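Local coordinates for hemoglobin-like protein (Methylacidiphilum infernorum, PDB 4NK2), which is a heme-containing truncated hemoglobin of group II, probably binding oxygen at its heme iron and perhaps serving as an oxygen carrier, at residues K53-A58 / F100-C105; K65-H70 / S92-S97; H143-V148 / S153-F158. All blocks are in the same frame, centred on the assembly; numbering follows the deposited sequence.

Contact 1. Residues K53-A58 / F100-C105; sequences KVYLAA and FVVEMC. With HEM (protoporphyrin IX containing Fe), chain C.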
loop_
_atom_site.group_PDB
_atom_site.type_symbol
_atom_site.label_atom_id
_atom_site.label_comp_id
_atom_site.label_asym_id
_atom_site.label_seq_id
_atom_site.Cartn_x
_atom_site.Cartn_y
_atom_site.Cartn_z
ATOM N N LYS A 53 31.928 5.597 9.217
ATOM C CA LYS A 53 32.235 5.855 10.608
ATOM C C LYS A 53 31.459 4.938 11.531
ATOM O O LYS A 53 31.941 4.587 12.574
ATOM C CB LYS A 53 31.949 7.310 10.970
ATOM C CG LYS A 53 32.757 8.311 10.190
ATOM C CD LYS A 53 32.660 9.692 10.783
ATOM C CE LYS A 53 31.230 10.153 10.912
ATOM N NZ LYS A 53 30.783 10.936 9.729
ATOM N N VAL A 54 30.253 4.553 11.147
ATOM C CA VAL A 54 29.437 3.686 11.995
ATOM C C VAL A 54 30.129 2.345 12.214
ATOM O O VAL A 54 30.261 1.887 13.349
ATOM C CB VAL A 54 28.025 3.469 11.403
ATOM C CG1 VAL A 54 27.225 2.515 12.277
ATOM C CG2 VAL A 54 27.294 4.798 11.298
ATOM N N TYR A 55 30.569 1.712 11.127
ATOM C CA TYR A 55 31.299 0.450 11.210
ATOM C C TYR A 55 32.593 0.623 11.996
ATOM O O TYR A 55 32.996 -0.259 12.757
ATOM C CB TYR A 55 31.646 -0.041 9.808
ATOM C CG TYR A 55 32.569 -1.245 9.766
ATOM C CD1 TYR A 55 32.128 -2.508 10.154
ATOM C CD2 TYR A 55 33.876 -1.123 9.301
ATOM C CE1 TYR A 55 32.979 -3.615 10.101
ATOM C CE2 TYR A 55 34.725 -2.211 9.237
ATOM C CZ TYR A 55 34.272 -3.452 9.635
ATOM O OH TYR A 55 35.126 -4.530 9.562
ATOM N N LEU A 56 33.254 1.755 11.789
ATOM C CA LEU A 56 34.507 2.035 12.487
ATOM C C LEU A 56 34.281 2.136 14.000
ATOM O O LEU A 56 35.034 1.556 14.787
ATOM C CB LEU A 56 35.119 3.323 11.945
ATOM C CG LEU A 56 36.246 3.231 10.907
ATOM C CD1 LEU A 56 36.381 1.868 10.303
ATOM C CD2 LEU A 56 36.065 4.269 9.814
ATOM N N ALA A 57 33.228 2.849 14.401
ATOM C CA ALA A 57 32.907 3.022 15.821
ATOM C C ALA A 57 32.363 1.751 16.473
ATOM O O ALA A 57 32.735 1.403 17.594
ATOM C CB ALA A 57 31.914 4.176 16.005
ATOM N N ALA A 58 31.491 1.041 15.784
ATOM C CA ALA A 58 30.813 -0.097 16.390
ATOM C C ALA A 58 31.533 -1.432 16.247
ATOM O O ALA A 58 31.572 -2.213 17.167
ATOM C CB ALA A 58 29.406 -0.205 15.856
ATOM N N PHE A 100 23.517 -7.428 5.845
ATOM C CA PHE A 100 23.088 -6.163 5.243
ATOM C C PHE A 100 23.514 -4.956 6.100
ATOM O O PHE A 100 24.063 -3.974 5.599
ATOM C CB PHE A 100 21.566 -6.161 5.044
ATOM C CG PHE A 100 21.037 -4.919 4.370
ATOM C CD1 PHE A 100 21.239 -4.707 3.010
ATOM C CD2 PHE A 100 20.324 -3.975 5.092
ATOM C CE1 PHE A 100 20.756 -3.560 2.383
ATOM C CE2 PHE A 100 19.846 -2.818 4.478
ATOM C CZ PHE A 100 20.056 -2.617 3.115
ATOM N N VAL A 101 23.240 -5.023 7.397
ATOM C CA VAL A 101 23.574 -3.924 8.300
ATOM C C VAL A 101 25.074 -3.670 8.349
ATOM O O VAL A 101 25.518 -2.516 8.303
ATOM C CB VAL A 101 23.074 -4.204 9.730
ATOM C CG1 VAL A 101 23.721 -3.244 10.727
ATOM C CG2 VAL A 101 21.524 -4.108 9.786
ATOM N N VAL A 102 25.860 -4.736 8.479
ATOM C CA VAL A 102 27.315 -4.588 8.523
ATOM C C VAL A 102 27.810 -3.923 7.239
ATOM O O VAL A 102 28.623 -3.004 7.279
ATOM C CB VAL A 102 28.013 -5.944 8.705
ATOM C CG1 VAL A 102 29.517 -5.802 8.477
ATOM C CG2 VAL A 102 27.742 -6.512 10.094
ATOM N N GLU A 103 27.308 -4.376 6.095
ATOM C CA GLU A 103 27.748 -3.808 4.819
ATOM C C GLU A 103 27.350 -2.348 4.685
ATOM O O GLU A 103 28.174 -1.482 4.338
ATOM C CB GLU A 103 27.186 -4.619 3.636
ATOM C CG GLU A 103 27.541 -3.996 2.278
ATOM C CD GLU A 103 27.278 -4.927 1.082
ATOM O OE1 GLU A 103 26.871 -6.100 1.283
ATOM O OE2 GLU A 103 27.488 -4.473 -0.072
ATOM N N MET A 104 26.093 -2.061 4.966
ATOM C CA MET A 104 25.555 -0.724 4.819
ATOM C C MET A 104 26.160 0.285 5.777
ATOM O O MET A 104 26.135 1.462 5.519
ATOM C CB MET A 104 24.044 -0.746 4.971
ATOM C CG MET A 104 23.334 -1.502 3.879
ATOM S SD MET A 104 23.681 -0.838 2.270
ATOM C CE MET A 104 24.465 -2.186 1.471
ATOM N N CYS A 105 26.703 -0.191 6.885
ATOM C CA CYS A 105 27.404 0.689 7.819
ATOM C C CYS A 105 28.869 0.890 7.445
ATOM O O CYS A 105 29.597 1.608 8.146
ATOM C CB CYS A 105 27.296 0.157 9.245
ATOM S SG CYS A 105 25.646 0.383 9.933
HETATM C CHA HEM C . 13.652 -9.491 5.596
HETATM C CHB HEM C . 10.157 -7.572 8.333
HETATM C CHC HEM C . 12.020 -3.134 7.542
HETATM C CHD HEM C . 16.190 -5.425 6.474
HETATM C C1A HEM C . 12.493 -9.377 6.321
HETATM C C2A HEM C . 11.483 -10.412 6.537
HETATM C C3A HEM C . 10.520 -9.856 7.302
HETATM C C4A HEM C . 10.884 -8.474 7.583
HETATM C CMA HEM C . 9.233 -10.523 7.837
HETATM C CAA HEM C . 11.533 -11.862 5.973
HETATM C CBA HEM C . 10.703 -11.876 4.672
HETATM C CGA HEM C . 10.648 -13.201 3.918
HETATM O O1A HEM C . 9.532 -13.604 3.481
HETATM O O2A HEM C . 11.695 -13.876 3.723
HETATM C C1B HEM C . 10.272 -6.191 8.295
HETATM C C2B HEM C . 9.301 -5.215 8.764
HETATM C C3B HEM C . 9.812 -3.990 8.546
HETATM C C4B HEM C . 11.130 -4.130 7.934
HETATM C CMB HEM C . 7.935 -5.512 9.417
HETATM C CAB HEM C . 9.097 -2.672 8.899
HETATM C CBB HEM C . 9.536 -1.521 8.376
HETATM C C1C HEM C . 13.349 -3.352 7.227
HETATM C C2C HEM C . 14.401 -2.358 7.057
HETATM C C3C HEM C . 15.545 -3.003 6.753
HETATM C C4C HEM C . 15.270 -4.427 6.733
HETATM C CMC HEM C . 14.215 -0.829 7.178
HETATM C CAC HEM C . 16.944 -2.397 6.493
HETATM C CBC HEM C . 17.263 -1.164 6.910
HETATM C C1D HEM C . 15.904 -6.689 6.012
HETATM C C2D HEM C . 16.800 -7.565 5.273
HETATM C C3D HEM C . 15.998 -8.832 5.019
HETATM C C4D HEM C . 14.700 -8.600 5.610
HETATM C CMD HEM C . 18.266 -7.313 4.841
HETATM C CAD HEM C . 16.473 -10.083 4.248
HETATM C CBD HEM C . 16.277 -9.788 2.758
HETATM C CGD HEM C . 16.736 -11.007 1.990
HETATM O O1D HEM C . 16.023 -12.038 2.032
HETATM O O2D HEM C . 17.820 -10.948 1.350
HETATM N NA HEM C . 12.095 -8.225 6.971
HETATM N NB HEM C . 11.360 -5.484 7.806
HETATM N NC HEM C . 13.935 -4.594 7.025
HETATM N ND HEM C . 14.690 -7.334 6.185
HETATM FE FE HEM C . 12.990 -6.370 6.917
#

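Contact 2. Residues K65-H70 / S92-S97; sequences KLVEVH and SLVKRS. With HEM (protoporphyrin IX containing Fe), chain C.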
loop_
_atom_site.group_PDB
_atom_site.type_symbol
_atom_site.label_atom_id
_atom_site.label_comp_id
_atom_site.label_asym_id
_atom_site.label_seq_id
_atom_site.Cartn_x
_atom_site.Cartn_y
_atom_site.Cartn_z
ATOM N N LYS A 65 25.392 -8.250 16.838
ATOM C CA LYS A 65 24.666 -8.449 18.089
ATOM C C LYS A 65 23.442 -7.552 18.137
ATOM O O LYS A 65 22.375 -7.963 18.612
ATOM C CB LYS A 65 25.561 -8.165 19.293
ATOM C CG LYS A 65 24.851 -8.359 20.629
ATOM C CD LYS A 65 25.779 -7.973 21.811
ATOM C CE LYS A 65 25.028 -8.111 23.123
ATOM N NZ LYS A 65 25.927 -8.007 24.301
ATOM N N LEU A 66 23.593 -6.328 17.634
ATOM C CA LEU A 66 22.481 -5.381 17.545
ATOM C C LEU A 66 21.340 -6.011 16.764
ATOM O O LEU A 66 20.176 -5.954 17.170
ATOM C CB LEU A 66 22.943 -4.108 16.830
ATOM C CG LEU A 66 21.859 -3.157 16.321
ATOM C CD1 LEU A 66 20.984 -2.625 17.473
ATOM C CD2 LEU A 66 22.477 -1.993 15.524
ATOM N N VAL A 67 21.675 -6.597 15.622
ATOM C CA VAL A 67 20.644 -7.187 14.765
ATOM C C VAL A 67 20.023 -8.381 15.472
ATOM O O VAL A 67 18.797 -8.553 15.481
ATOM C CB VAL A 67 21.236 -7.603 13.423
ATOM C CG1 VAL A 67 20.222 -8.424 12.611
ATOM C CG2 VAL A 67 21.661 -6.348 12.641
ATOM N N GLU A 68 20.870 -9.203 16.081
ATOM C CA GLU A 68 20.383 -10.346 16.854
ATOM C C GLU A 68 19.409 -9.883 17.932
ATOM O O GLU A 68 18.316 -10.418 18.056
ATOM C CB GLU A 68 21.564 -11.100 17.480
ATOM C CG GLU A 68 21.185 -12.111 18.556
ATOM C CD GLU A 68 20.365 -13.276 18.033
ATOM O OE1 GLU A 68 20.620 -13.745 16.899
ATOM O OE2 GLU A 68 19.470 -13.744 18.775
ATOM N N VAL A 69 19.794 -8.874 18.705
ATOM C CA VAL A 69 18.917 -8.382 19.765
ATOM C C VAL A 69 17.640 -7.767 19.190
ATOM O O VAL A 69 16.546 -7.948 19.740
ATOM C CB VAL A 69 19.664 -7.377 20.680
ATOM C CG1 VAL A 69 18.693 -6.657 21.610
ATOM C CG2 VAL A 69 20.747 -8.105 21.481
ATOM N N HIS A 70 17.758 -7.047 18.079
ATOM C CA HIS A 70 16.565 -6.442 17.484
ATOM C C HIS A 70 15.579 -7.563 17.177
ATOM O O HIS A 70 14.374 -7.442 17.401
ATOM C CB HIS A 70 16.916 -5.659 16.205
ATOM C CG HIS A 70 15.723 -5.101 15.482
ATOM N ND1 HIS A 70 15.501 -5.318 14.138
ATOM C CD2 HIS A 70 14.693 -4.330 15.912
ATOM C CE1 HIS A 70 14.381 -4.712 13.772
ATOM N NE2 HIS A 70 13.875 -4.104 14.833
ATOM N N SER A 92 18.752 -18.112 9.243
ATOM C CA SER A 92 18.998 -17.609 7.897
ATOM C C SER A 92 18.676 -16.126 7.795
ATOM O O SER A 92 19.500 -15.340 7.335
ATOM C CB SER A 92 18.164 -18.391 6.876
ATOM O OG SER A 92 18.446 -19.771 6.985
ATOM N N LEU A 93 17.479 -15.736 8.223
ATOM C CA LEU A 93 17.067 -14.336 8.103
ATOM C C LEU A 93 17.887 -13.396 8.991
ATOM O O LEU A 93 18.248 -12.304 8.564
ATOM C CB LEU A 93 15.565 -14.177 8.371
ATOM C CG LEU A 93 14.646 -14.903 7.381
ATOM C CD1 LEU A 93 13.172 -14.696 7.708
ATOM C CD2 LEU A 93 14.926 -14.460 5.956
ATOM N N VAL A 94 18.177 -13.800 10.225
ATOM C CA VAL A 94 19.003 -12.960 11.087
ATOM C C VAL A 94 20.366 -12.719 10.449
ATOM O O VAL A 94 20.909 -11.611 10.527
ATOM C CB VAL A 94 19.175 -13.548 12.498
ATOM C CG1 VAL A 94 20.214 -12.726 13.293
ATOM C CG2 VAL A 94 17.836 -13.554 13.239
ATOM N N LYS A 95 20.921 -13.746 9.824
ATOM C CA LYS A 95 22.192 -13.637 9.125
ATOM C C LYS A 95 22.164 -12.657 7.971
ATOM O O LYS A 95 23.048 -11.846 7.845
ATOM C CB LYS A 95 22.647 -14.995 8.614
ATOM C CG LYS A 95 24.141 -15.100 8.435
ATOM C CD LYS A 95 24.498 -15.891 7.218
ATOM C CE LYS A 95 25.966 -15.733 6.899
ATOM N NZ LYS A 95 26.191 -15.109 5.571
ATOM N N ARG A 96 21.154 -12.759 7.122
ATOM C CA ARG A 96 20.974 -11.837 6.003
ATOM C C ARG A 96 20.858 -10.395 6.486
ATOM O O ARG A 96 21.474 -9.500 5.917
ATOM C CB ARG A 96 19.706 -12.185 5.211
ATOM C CG ARG A 96 19.745 -13.546 4.523
ATOM C CD ARG A 96 18.409 -13.864 3.882
ATOM N NE ARG A 96 18.351 -15.266 3.495
ATOM C CZ ARG A 96 17.313 -15.827 2.882
ATOM N NH1 ARG A 96 16.247 -15.099 2.585
ATOM N NH2 ARG A 96 17.351 -17.110 2.564
ATOM N N SER A 97 20.045 -10.155 7.512
ATOM C CA SER A 97 19.895 -8.794 8.021
ATOM C C SER A 97 21.195 -8.275 8.594
ATOM O O SER A 97 21.532 -7.093 8.433
ATOM C CB SER A 97 18.817 -8.724 9.104
ATOM O OG SER A 97 17.536 -8.885 8.536
HETATM C CHA HEM C . 13.652 -9.491 5.596
HETATM C CHB HEM C . 10.157 -7.572 8.333
HETATM C CHC HEM C . 12.020 -3.134 7.542
HETATM C CHD HEM C . 16.190 -5.425 6.474
HETATM C C1A HEM C . 12.493 -9.377 6.321
HETATM C C2A HEM C . 11.483 -10.412 6.537
HETATM C C3A HEM C . 10.520 -9.856 7.302
HETATM C C4A HEM C . 10.884 -8.474 7.583
HETATM C CMA HEM C . 9.233 -10.523 7.837
HETATM C CAA HEM C . 11.533 -11.862 5.973
HETATM C CBA HEM C . 10.703 -11.876 4.672
HETATM C CGA HEM C . 10.648 -13.201 3.918
HETATM O O1A HEM C . 9.532 -13.604 3.481
HETATM O O2A HEM C . 11.695 -13.876 3.723
HETATM C C1B HEM C . 10.272 -6.191 8.295
HETATM C C2B HEM C . 9.301 -5.215 8.764
HETATM C C3B HEM C . 9.812 -3.990 8.546
HETATM C C4B HEM C . 11.130 -4.130 7.934
HETATM C CMB HEM C . 7.935 -5.512 9.417
HETATM C CAB HEM C . 9.097 -2.672 8.899
HETATM C CBB HEM C . 9.536 -1.521 8.376
HETATM C C1C HEM C . 13.349 -3.352 7.227
HETATM C C2C HEM C . 14.401 -2.358 7.057
HETATM C C3C HEM C . 15.545 -3.003 6.753
HETATM C C4C HEM C . 15.270 -4.427 6.733
HETATM C CMC HEM C . 14.215 -0.829 7.178
HETATM C CAC HEM C . 16.944 -2.397 6.493
HETATM C CBC HEM C . 17.263 -1.164 6.910
HETATM C C1D HEM C . 15.904 -6.689 6.012
HETATM C C2D HEM C . 16.800 -7.565 5.273
HETATM C C3D HEM C . 15.998 -8.832 5.019
HETATM C C4D HEM C . 14.700 -8.600 5.610
HETATM C CMD HEM C . 18.266 -7.313 4.841
HETATM C CAD HEM C . 16.473 -10.083 4.248
HETATM C CBD HEM C . 16.277 -9.788 2.758
HETATM C CGD HEM C . 16.736 -11.007 1.990
HETATM O O1D HEM C . 16.023 -12.038 2.032
HETATM O O2D HEM C . 17.820 -10.948 1.350
HETATM N NA HEM C . 12.095 -8.225 6.971
HETATM N NB HEM C . 11.360 -5.484 7.806
HETATM N NC HEM C . 13.935 -4.594 7.025
HETATM N ND HEM C . 14.690 -7.334 6.185
HETATM FE FE HEM C . 12.990 -6.370 6.917
#

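Contact 3. Residues H143-V148 / S153-F158; sequences HALKDV and SVLEEF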
loop_
_atom_site.group_PDB
_atom_site.type_symbol
_atom_site.label_atom_id
_atom_site.label_comp_id
_atom_site.label_asym_id
_atom_site.label_seq_id
_atom_site.Cartn_x
_atom_site.Cartn_y
_atom_site.Cartn_z
ATOM N N HIS A 143 14.976 0.049 21.349
ATOM C CA HIS A 143 15.406 -0.741 22.513
ATOM C C HIS A 143 16.684 -1.541 22.283
ATOM O O HIS A 143 17.565 -1.562 23.157
ATOM C CB HIS A 143 14.275 -1.636 23.021
ATOM C CG HIS A 143 13.221 -0.875 23.756
ATOM N ND1 HIS A 143 12.088 -0.389 23.139
ATOM C CD2 HIS A 143 13.154 -0.464 25.045
ATOM C CE1 HIS A 143 11.351 0.261 24.024
ATOM N NE2 HIS A 143 11.978 0.231 25.188
ATOM N N ALA A 144 16.799 -2.203 21.129
ATOM C CA ALA A 144 18.038 -2.933 20.828
ATOM C C ALA A 144 19.256 -2.009 20.901
ATOM O O ALA A 144 20.287 -2.371 21.471
ATOM C CB ALA A 144 17.964 -3.626 19.457
ATOM N N LEU A 145 19.148 -0.833 20.285
ATOM C CA LEU A 145 20.257 0.117 20.234
ATOM C C LEU A 145 20.738 0.451 21.636
ATOM O O LEU A 145 21.944 0.490 21.897
ATOM C CB LEU A 145 19.830 1.391 19.493
ATOM C CG LEU A 145 19.783 1.232 17.965
ATOM C CD1 LEU A 145 19.026 2.376 17.276
ATOM C CD2 LEU A 145 21.193 1.119 17.419
ATOM N N LYS A 146 19.793 0.681 22.546
ATOM C CA LYS A 146 20.149 0.975 23.939
ATOM C C LYS A 146 20.683 -0.276 24.644
ATOM O O LYS A 146 21.694 -0.209 25.374
ATOM C CB LYS A 146 18.937 1.531 24.708
ATOM C CG LYS A 146 19.220 1.699 26.202
ATOM C CD LYS A 146 18.224 2.623 26.888
ATOM C CE LYS A 146 18.813 3.097 28.220
ATOM N NZ LYS A 146 17.941 4.063 28.943
ATOM N N ASP A 147 20.008 -1.397 24.427
ATOM C CA ASP A 147 20.335 -2.654 25.069
ATOM C C ASP A 147 21.785 -3.071 24.833
ATOM O O ASP A 147 22.406 -3.640 25.701
ATOM C CB ASP A 147 19.409 -3.779 24.585
ATOM O OD1 ASP A 147 17.066 -4.170 24.336
ATOM O OD2 ASP A 147 17.689 -2.967 26.062
ATOM N N VAL A 148 22.304 -2.803 23.648
ATOM C CA VAL A 148 23.647 -3.243 23.283
ATOM C C VAL A 148 24.671 -2.110 23.413
ATOM O O VAL A 148 25.835 -2.273 23.042
ATOM C CB VAL A 148 23.710 -3.810 21.839
ATOM C CG1 VAL A 148 22.659 -4.898 21.637
ATOM C CG2 VAL A 148 23.515 -2.692 20.812
ATOM N N SER A 153 28.332 8.173 19.623
ATOM C CA SER A 153 28.816 9.058 18.561
ATOM C C SER A 153 28.105 8.829 17.226
ATOM O O SER A 153 28.017 9.738 16.395
ATOM C CB SER A 153 30.312 8.861 18.348
ATOM O OG SER A 153 30.585 7.527 17.948
ATOM N N VAL A 154 27.602 7.620 17.014
ATOM C CA VAL A 154 27.014 7.273 15.705
ATOM C C VAL A 154 25.573 6.797 15.801
ATOM O O VAL A 154 24.962 6.410 14.796
ATOM C CB VAL A 154 27.843 6.203 15.008
ATOM C CG1 VAL A 154 29.169 6.794 14.567
ATOM C CG2 VAL A 154 28.079 5.044 15.968
ATOM N N LEU A 155 25.025 6.832 16.999
ATOM C CA LEU A 155 23.655 6.445 17.231
ATOM C C LEU A 155 22.663 7.218 16.368
ATOM O O LEU A 155 21.775 6.639 15.780
ATOM C CB LEU A 155 23.333 6.645 18.702
ATOM C CG LEU A 155 22.075 6.021 19.265
ATOM C CD1 LEU A 155 21.869 4.624 18.775
ATOM C CD2 LEU A 155 22.164 6.070 20.750
ATOM N N GLU A 156 22.813 8.528 16.300
ATOM C CA GLU A 156 21.842 9.328 15.549
ATOM C C GLU A 156 21.912 9.002 14.063
ATOM O O GLU A 156 20.888 8.866 13.412
ATOM C CB GLU A 156 22.030 10.834 15.777
ATOM C CG GLU A 156 21.039 11.691 14.976
ATOM C CD GLU A 156 21.054 13.165 15.376
ATOM O OE1 GLU A 156 22.075 13.631 15.932
ATOM O OE2 GLU A 156 20.037 13.862 15.144
ATOM N N GLU A 157 23.127 8.877 13.538
ATOM C CA GLU A 157 23.344 8.498 12.149
ATOM C C GLU A 157 22.611 7.188 11.798
ATOM O O GLU A 157 21.916 7.094 10.770
ATOM C CB GLU A 157 24.850 8.342 11.919
ATOM C CG GLU A 157 25.274 8.340 10.469
ATOM C CD GLU A 157 26.776 8.488 10.305
ATOM O OE1 GLU A 157 27.292 8.104 9.234
ATOM O OE2 GLU A 157 27.439 8.998 11.234
ATOM N N PHE A 158 22.779 6.176 12.645
ATOM C CA PHE A 158 22.103 4.896 12.442
ATOM C C PHE A 158 20.582 5.052 12.516
ATOM O O PHE A 158 19.843 4.532 11.663
ATOM C CB PHE A 158 22.578 3.866 13.472
ATOM C CG PHE A 158 22.087 2.466 13.189
ATOM C CD1 PHE A 158 20.913 1.994 13.767
ATOM C CD2 PHE A 158 22.771 1.640 12.306
ATOM C CE1 PHE A 158 20.444 0.706 13.486
ATOM C CE2 PHE A 158 22.305 0.348 12.019
ATOM C CZ PHE A 158 21.146 -0.115 12.616
#

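Contact 1. Residues K53-A58 / F100-C105
Two helices of the truncated-globin core, 53-75 and 87-104, meet here where the first begins and the second ends, with Val-54 and Tyr-55 facing Cys-105. The one polar link is between backbones: Tyr-55 N donates to Cys-105 O at 3.1 Å. The bond is bent, with an N-H...O angle of 142°, and the donor sits above the carbonyl plane, tilted 35° out of it. Tyr-55 lies in the first turn of its helix, where amides lack a carbonyl four residues back, and Cys-105 comes just after the last helical residue of 87-104, so each serves the other's helix end. Cys-105 O also presses on the tyrosine side chain, lying 3.1 Å from Tyr-55 CB.

On one flank of this bond, Cys-105 SG packs 3.5 Å from Val-54 CG1. The thiol is turned anti to its own carbonyl carbon (chi1 -73°), which carries the sulfur onto that methyl, while Cys-105 CB follows 3.8 Å from the same carbon. On the other flank, the Tyr-55 ring comes obliquely to Val-102, its CE1 4.4 Å from Val-102 CG1. Leu-63 from the next turns of helix 53-75 covers both Val-102 and Cys-105, and Phe-158 of helix 155-165 closes over Cys-105.

The helix 87-104 ties this corner to the heme. Phe-100 sets its CB 3.5 Å from the heme methyl CMD and its CE2 3.6 Å from the vinyl carbon CAC, while Met-104 CG rests over the centre of one face of the Phe-100 ring. Tyr-111, a heme-binding residue, meets Phe-100 edge to face. Such antiparallel pairing, probably of the B and E helices, forms one layer of the two-over-two sandwich of truncated hemoglobins.

Contact 2. Residues K65-H70 / S92-S97
Val-67 pushes its CG1 methyl against Ser-97, 3.8 Å from CB, and the same methyl lies 3.9 Å from Val-94 O, so it rests against the Val-94 carbonyl and the Ser-97 side chain, one turn on. On the more solvent-exposed side, Glu-68 bends at chi2 (65°) and brings OE1 to 3.8 Å from Val-94 CG1, a van der Waals touch of a carboxylate oxygen on a methyl, not a polar bond. The two segments belong to the antiparallel pair, probably the B and E helices of the truncated-globin fold; their local axes pass 9.4 Å apart at 136°.

Ser-97 faces both ways: CB meets Val-67 while OG lies 3.6 Å from pyrrole carbon C2D of the heme. Leu-93 CD1 packs on the propionate carbon CAA. From the far side of segment 92-97, Arg-96, extended from CG to NE, gives NH1 to the propionate oxygen O1D at 3.1 Å, N-H...O angle 145°, with the oxygen at the guanidinium edge, near its plane. A leucine in its place would probably leave this propionate without that charged donor and freer to turn. Arg-115, also hydrogen-bonded to the heme through NE, brings its own guanidinium close to Arg-96 NH1.

Contact 3. Residues H143-V148 / S153-F158
The Phe-158 ring takes Leu-145 obliquely at its CD1 corner: Leu-145 CD2 is 3.8 Å from Phe-158 CD1, and the leucine's other methyl, CD1, also reaches that ring carbon. Two more aromatic groups meet this ring with inclined planes, Phe-150 at about 45° and Tyr-141 at about 60°. The fold element is a helical hairpin, helix 131-147 followed by a short turn and helix 155-165, which probably correspond to the G and H helices, the second layer of the truncated-globin sandwich.

Leu-155 makes the other half of the contact. It crosses Leu-145 with its CD1 alone: that methyl is 3.8 Å from Leu-145 CD2 and 3.9 Å from Leu-145 CB, so it reaches along the leucine from root to branch. It can do so because its CG stands anti to the backbone nitrogen (chi1 -166°), swinging the branch across to helix 131-147. Leu-145 is therefore held by carbon on two fronts, ring and methyl, with the contact buried and wholly apolar. Phe-191 of helix 184-192 touches both leucines, and Phe-150, from the connecting turn, packs on both as well.

Val-154 occupies the N-cap of the second helix, and its carbonyl oxygen accepts Phe-158 N at 3.1 Å, fixing the backbone that carries the ring.

Contacts 1 and 2 hold the same two helices, 53-75 and 87-104, at different levels, and contact 2 is nested along the chain inside the loop that contact 1 closes; Val-101 of one packs on Val-67 of the other. Contact 3 follows in series and joins helices 131-147 and 155-165. Contacts 1 and 3 are buried, whereas contact 2 is only partly buried. Their chemistry follows: a backbone hydrogen bond plus thiol packing in contact 1, mostly van der Waals touches in contact 2, where Arg-96 of the second segment separately bonds a heme propionate, and hydrocarbon only in contact 3. The layers meet where Phe-158 touches both Cys-105 and Leu-66, and Ala-144 lies against Leu-66.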